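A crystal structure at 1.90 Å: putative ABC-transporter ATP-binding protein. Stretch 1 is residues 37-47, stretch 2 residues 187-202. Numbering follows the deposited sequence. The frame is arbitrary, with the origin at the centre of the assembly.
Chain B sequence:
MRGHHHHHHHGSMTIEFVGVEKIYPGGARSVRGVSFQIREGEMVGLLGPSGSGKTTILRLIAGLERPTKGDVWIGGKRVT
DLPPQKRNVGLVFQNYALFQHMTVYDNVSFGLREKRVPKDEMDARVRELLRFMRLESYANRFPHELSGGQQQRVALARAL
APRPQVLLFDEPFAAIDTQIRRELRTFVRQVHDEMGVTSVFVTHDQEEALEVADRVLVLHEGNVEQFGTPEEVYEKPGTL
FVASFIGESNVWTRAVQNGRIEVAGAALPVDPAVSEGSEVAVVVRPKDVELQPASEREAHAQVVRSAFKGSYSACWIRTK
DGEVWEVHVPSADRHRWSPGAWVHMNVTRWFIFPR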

# COMPACT_ATOMS: atom_id res chain seq x y z
N GLN B 37 -12.69 22.68 -11.00
CA GLN B 37 -13.66 23.17 -10.04
C GLN B 37 -14.03 22.03 -9.11
O GLN B 37 -14.51 20.99 -9.55
CB GLN B 37 -14.93 23.64 -10.76
CG GLN B 37 -14.70 24.59 -11.92
CD GLN B 37 -16.00 25.18 -12.42
OE1 GLN B 37 -16.55 26.10 -11.81
NE2 GLN B 37 -16.51 24.65 -13.53
N ILE B 38 -13.80 22.24 -7.81
CA ILE B 38 -14.14 21.23 -6.82
C ILE B 38 -15.47 21.65 -6.17
O ILE B 38 -15.64 22.80 -5.77
CB ILE B 38 -13.02 21.12 -5.75
CG1 ILE B 38 -11.78 20.46 -6.38
CG2 ILE B 38 -13.50 20.30 -4.57
CD1 ILE B 38 -10.57 20.40 -5.46
N ARG B 39 -16.40 20.70 -6.08
CA ARG B 39 -17.72 20.95 -5.49
C ARG B 39 -17.73 21.06 -3.96
O ARG B 39 -16.85 20.52 -3.26
CB ARG B 39 -18.68 19.84 -5.92
CG ARG B 39 -18.63 19.50 -7.41
CD ARG B 39 -19.66 18.43 -7.80
NE ARG B 39 -21.00 19.00 -7.96
CZ ARG B 39 -22.10 18.28 -8.14
NH1 ARG B 39 -23.27 18.89 -8.28
NH2 ARG B 39 -22.05 16.95 -8.17
N GLU B 40 -18.73 21.77 -3.43
CA GLU B 40 -18.84 21.93 -1.99
C GLU B 40 -19.12 20.59 -1.30
O GLU B 40 -19.96 19.79 -1.75
CB GLU B 40 -19.95 22.96 -1.66
CG GLU B 40 -19.61 24.39 -2.11
CD GLU B 40 -20.70 25.43 -1.77
OE1 GLU B 40 -20.94 25.70 -0.57
OE2 GLU B 40 -21.31 25.98 -2.72
N GLY B 41 -18.39 20.34 -0.21
CA GLY B 41 -18.58 19.11 0.54
C GLY B 41 -17.96 17.90 -0.13
O GLY B 41 -18.18 16.76 0.27
N GLU B 42 -17.18 18.14 -1.17
CA GLU B 42 -16.57 17.02 -1.87
C GLU B 42 -15.21 16.69 -1.27
O GLU B 42 -14.55 17.57 -0.71
CB GLU B 42 -16.40 17.37 -3.35
CG GLU B 42 -16.17 16.19 -4.24
CD GLU B 42 -16.06 16.55 -5.71
OE1 GLU B 42 -16.29 15.65 -6.54
OE2 GLU B 42 -15.75 17.73 -6.03
N MET B 43 -14.80 15.44 -1.38
CA MET B 43 -13.47 15.04 -0.91
C MET B 43 -12.67 14.72 -2.18
O MET B 43 -12.96 13.74 -2.85
CB MET B 43 -13.55 13.78 -0.05
CG MET B 43 -12.18 13.23 0.34
SD MET B 43 -12.30 12.28 1.85
CE MET B 43 -11.59 13.44 3.01
N VAL B 44 -11.68 15.54 -2.51
CA VAL B 44 -10.90 15.27 -3.74
C VAL B 44 -9.48 14.79 -3.48
O VAL B 44 -8.77 15.35 -2.64
CB VAL B 44 -10.81 16.53 -4.63
CG1 VAL B 44 -9.74 16.34 -5.73
CG2 VAL B 44 -12.19 16.83 -5.24
N GLY B 45 -9.07 13.76 -4.21
CA GLY B 45 -7.71 13.25 -4.08
C GLY B 45 -6.85 13.77 -5.23
O GLY B 45 -7.22 13.66 -6.41
N LEU B 46 -5.71 14.36 -4.90
CA LEU B 46 -4.81 14.83 -5.92
C LEU B 46 -3.84 13.64 -6.07
O LEU B 46 -2.95 13.41 -5.23
CB LEU B 46 -4.08 16.09 -5.48
CG LEU B 46 -4.91 17.32 -5.04
CD1 LEU B 46 -3.96 18.40 -4.58
CD2 LEU B 46 -5.75 17.85 -6.21
N LEU B 47 -4.03 12.88 -7.15
CA LEU B 47 -3.23 11.69 -7.41
C LEU B 47 -2.20 11.85 -8.54
O LEU B 47 -2.57 12.17 -9.68
CB LEU B 47 -4.18 10.53 -7.73
CG LEU B 47 -3.59 9.22 -8.27
CD1 LEU B 47 -2.62 8.61 -7.25
CD2 LEU B 47 -4.73 8.25 -8.56
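Stretch 2 187-202: FVRQVHDEMGVTSVFV

Parallel strands can be neighbours in a sheet though far apart in sequence, and the helix leading into one of them can pack on a face of the pair; this ATP-binding protein gives a compact example. Stretch 2 enters as a helix, 187-195, leaves helical geometry at Gly196 with positive phi, and becomes strand 198-202, which runs parallel to strand 43-47 with a crossing angle of -18° and an axial approach of 4.5 Å. The helix itself runs at 139° to strand 43-47, 11.2 Å away at closest.

Along stretch 1, Ile38 comes first, its CD1 4.0 Å from Val200 CG2. A type II turn from Arg39 to Glu42 then brings Gly41, with positive phi, against the start of the partner strand: Gly41 N donates to Thr198 OG1 at 3.1 Å, while Gly41 O accepts a weak hydrogen bond from His192 NE2, also 3.1 Å. From here the parallel ladder is regular. Ser199 N donates to Glu42 O (2.8 Å). Met43 pairs with Ser199 and points to the face covered by the helix: its CB lies over the His192 ring, 3.7 Å from His192 NE2, and its CE reaches Val188 CG1 at 3.9 Å and Ser199 CB at 3.5 Å. Val44, paired with Val200, bonds through both its backbone polar atoms, Val44 N donating to Ser199 O (2.6 Å) and Phe201 N to Val44 O (2.9 Å). On the same face as Met43, Gly45 pairs with Phe201 and leaves room for its aromatic ring, Gly45 CA lying 3.6 Å from the centroid of the Phe201 ring; an ideal CB there would come within 2.8 Å of Phe201 CZ. Leu46 pairs with Val202, and Leu46 N donates to Phe201 O (2.7 Å). Its side chain belongs to the other face, where its CG meets Val200 CG1 at 3.5 Å and its CD1 meets Val202 CG2 at 4.0 Å.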

# COMPACT_ATOMS: atom_id res chain seq x y z
N PHE B 187 -11.20 6.62 9.04
CA PHE B 187 -11.64 7.57 10.04
C PHE B 187 -11.80 8.96 9.45
O PHE B 187 -12.83 9.64 9.67
CB PHE B 187 -10.63 7.62 11.18
CG PHE B 187 -10.94 8.64 12.22
CD1 PHE B 187 -12.12 8.58 12.93
CD2 PHE B 187 -10.05 9.66 12.48
CE1 PHE B 187 -12.41 9.53 13.89
CE2 PHE B 187 -10.32 10.61 13.43
CZ PHE B 187 -11.50 10.54 14.15
N VAL B 188 -10.80 9.39 8.69
CA VAL B 188 -10.82 10.70 8.05
C VAL B 188 -12.05 10.80 7.16
O VAL B 188 -12.71 11.84 7.10
CB VAL B 188 -9.54 10.94 7.19
CG1 VAL B 188 -9.77 12.12 6.24
CG2 VAL B 188 -8.32 11.22 8.09
N ARG B 189 -12.37 9.71 6.46
CA ARG B 189 -13.55 9.70 5.60
C ARG B 189 -14.82 9.85 6.44
O ARG B 189 -15.68 10.67 6.13
CB ARG B 189 -13.63 8.41 4.76
CG ARG B 189 -14.81 8.36 3.76
CD ARG B 189 -14.68 9.32 2.57
NE ARG B 189 -15.99 9.86 2.19
CZ ARG B 189 -16.37 10.25 0.98
NH1 ARG B 189 -15.54 10.18 -0.05
NH2 ARG B 189 -17.58 10.74 0.80
N GLN B 190 -14.95 9.07 7.50
CA GLN B 190 -16.15 9.17 8.35
C GLN B 190 -16.28 10.59 8.92
O GLN B 190 -17.38 11.17 8.97
CB GLN B 190 -16.10 8.13 9.48
CG GLN B 190 -17.10 8.40 10.60
CD GLN B 190 -17.08 7.35 11.69
OE1 GLN B 190 -17.62 6.25 11.51
NE2 GLN B 190 -16.45 7.67 12.82
N VAL B 191 -15.16 11.17 9.34
CA VAL B 191 -15.20 12.52 9.88
C VAL B 191 -15.67 13.49 8.78
O VAL B 191 -16.60 14.28 8.99
CB VAL B 191 -13.82 12.91 10.43
CG1 VAL B 191 -13.76 14.41 10.68
CG2 VAL B 191 -13.57 12.17 11.75
N HIS B 192 -15.06 13.41 7.60
CA HIS B 192 -15.44 14.27 6.48
C HIS B 192 -16.94 14.23 6.20
O HIS B 192 -17.57 15.26 6.03
CB HIS B 192 -14.71 13.84 5.21
CG HIS B 192 -15.24 14.50 3.97
ND1 HIS B 192 -14.79 15.72 3.53
CD2 HIS B 192 -16.19 14.10 3.09
CE1 HIS B 192 -15.43 16.06 2.43
NE2 HIS B 192 -16.29 15.09 2.13
N ASP B 193 -17.50 13.04 6.13
CA ASP B 193 -18.91 12.91 5.84
C ASP B 193 -19.73 13.53 6.94
O ASP B 193 -20.82 14.03 6.71
CB ASP B 193 -19.26 11.44 5.65
CG ASP B 193 -18.66 10.88 4.37
OD1 ASP B 193 -18.63 9.64 4.19
OD2 ASP B 193 -18.23 11.70 3.55
N GLU B 194 -19.18 13.52 8.15
CA GLU B 194 -19.89 14.09 9.28
C GLU B 194 -19.84 15.61 9.28
O GLU B 194 -20.88 16.26 9.32
CB GLU B 194 -19.30 13.57 10.60
CG GLU B 194 -20.07 14.06 11.80
CD GLU B 194 -21.49 13.53 11.80
OE1 GLU B 194 -22.35 14.10 12.52
OE2 GLU B 194 -21.75 12.55 11.07
N MET B 195 -18.64 16.18 9.22
CA MET B 195 -18.49 17.62 9.24
C MET B 195 -18.99 18.34 7.99
O MET B 195 -19.14 19.56 8.01
CB MET B 195 -17.03 18.01 9.49
CG MET B 195 -16.41 17.45 10.78
SD MET B 195 -17.24 17.96 12.29
CE MET B 195 -17.02 19.74 12.23
N GLY B 196 -19.22 17.60 6.92
CA GLY B 196 -19.72 18.18 5.68
C GLY B 196 -18.85 19.23 5.01
O GLY B 196 -19.35 20.01 4.20
N VAL B 197 -17.56 19.23 5.34
CA VAL B 197 -16.58 20.17 4.80
C VAL B 197 -16.12 19.77 3.39
O VAL B 197 -16.57 18.76 2.85
CB VAL B 197 -15.36 20.23 5.73
CG1 VAL B 197 -14.44 21.39 5.38
CG2 VAL B 197 -15.83 20.34 7.16
N THR B 198 -15.24 20.57 2.79
CA THR B 198 -14.67 20.31 1.47
C THR B 198 -13.24 19.84 1.77
O THR B 198 -12.49 20.55 2.44
CB THR B 198 -14.60 21.60 0.62
OG1 THR B 198 -15.93 22.11 0.40
CG2 THR B 198 -13.93 21.33 -0.74
N SER B 199 -12.85 18.67 1.28
CA SER B 199 -11.51 18.17 1.58
C SER B 199 -10.68 17.78 0.36
O SER B 199 -11.21 17.22 -0.60
CB SER B 199 -11.64 16.95 2.50
OG SER B 199 -12.25 17.27 3.74
N VAL B 200 -9.39 18.07 0.42
CA VAL B 200 -8.46 17.74 -0.67
C VAL B 200 -7.24 17.06 -0.03
O VAL B 200 -6.70 17.56 0.96
CB VAL B 200 -7.94 19.00 -1.41
CG1 VAL B 200 -7.22 18.58 -2.71
CG2 VAL B 200 -9.10 19.95 -1.74
N PHE B 201 -6.80 15.94 -0.59
CA PHE B 201 -5.63 15.27 -0.02
C PHE B 201 -4.68 14.88 -1.15
O PHE B 201 -5.10 14.71 -2.29
CB PHE B 201 -6.05 14.04 0.80
CG PHE B 201 -6.68 12.94 -0.00
CD1 PHE B 201 -5.91 11.87 -0.48
CD2 PHE B 201 -8.06 12.95 -0.26
CE1 PHE B 201 -6.51 10.83 -1.18
CE2 PHE B 201 -8.67 11.92 -0.96
CZ PHE B 201 -7.90 10.85 -1.43
N VAL B 202 -3.40 14.77 -0.81
CA VAL B 202 -2.36 14.44 -1.78
C VAL B 202 -2.01 12.97 -1.64
O VAL B 202 -1.98 12.44 -0.52
CB VAL B 202 -1.11 15.31 -1.52
CG1 VAL B 202 0.13 14.70 -2.17
CG2 VAL B 202 -1.35 16.75 -2.06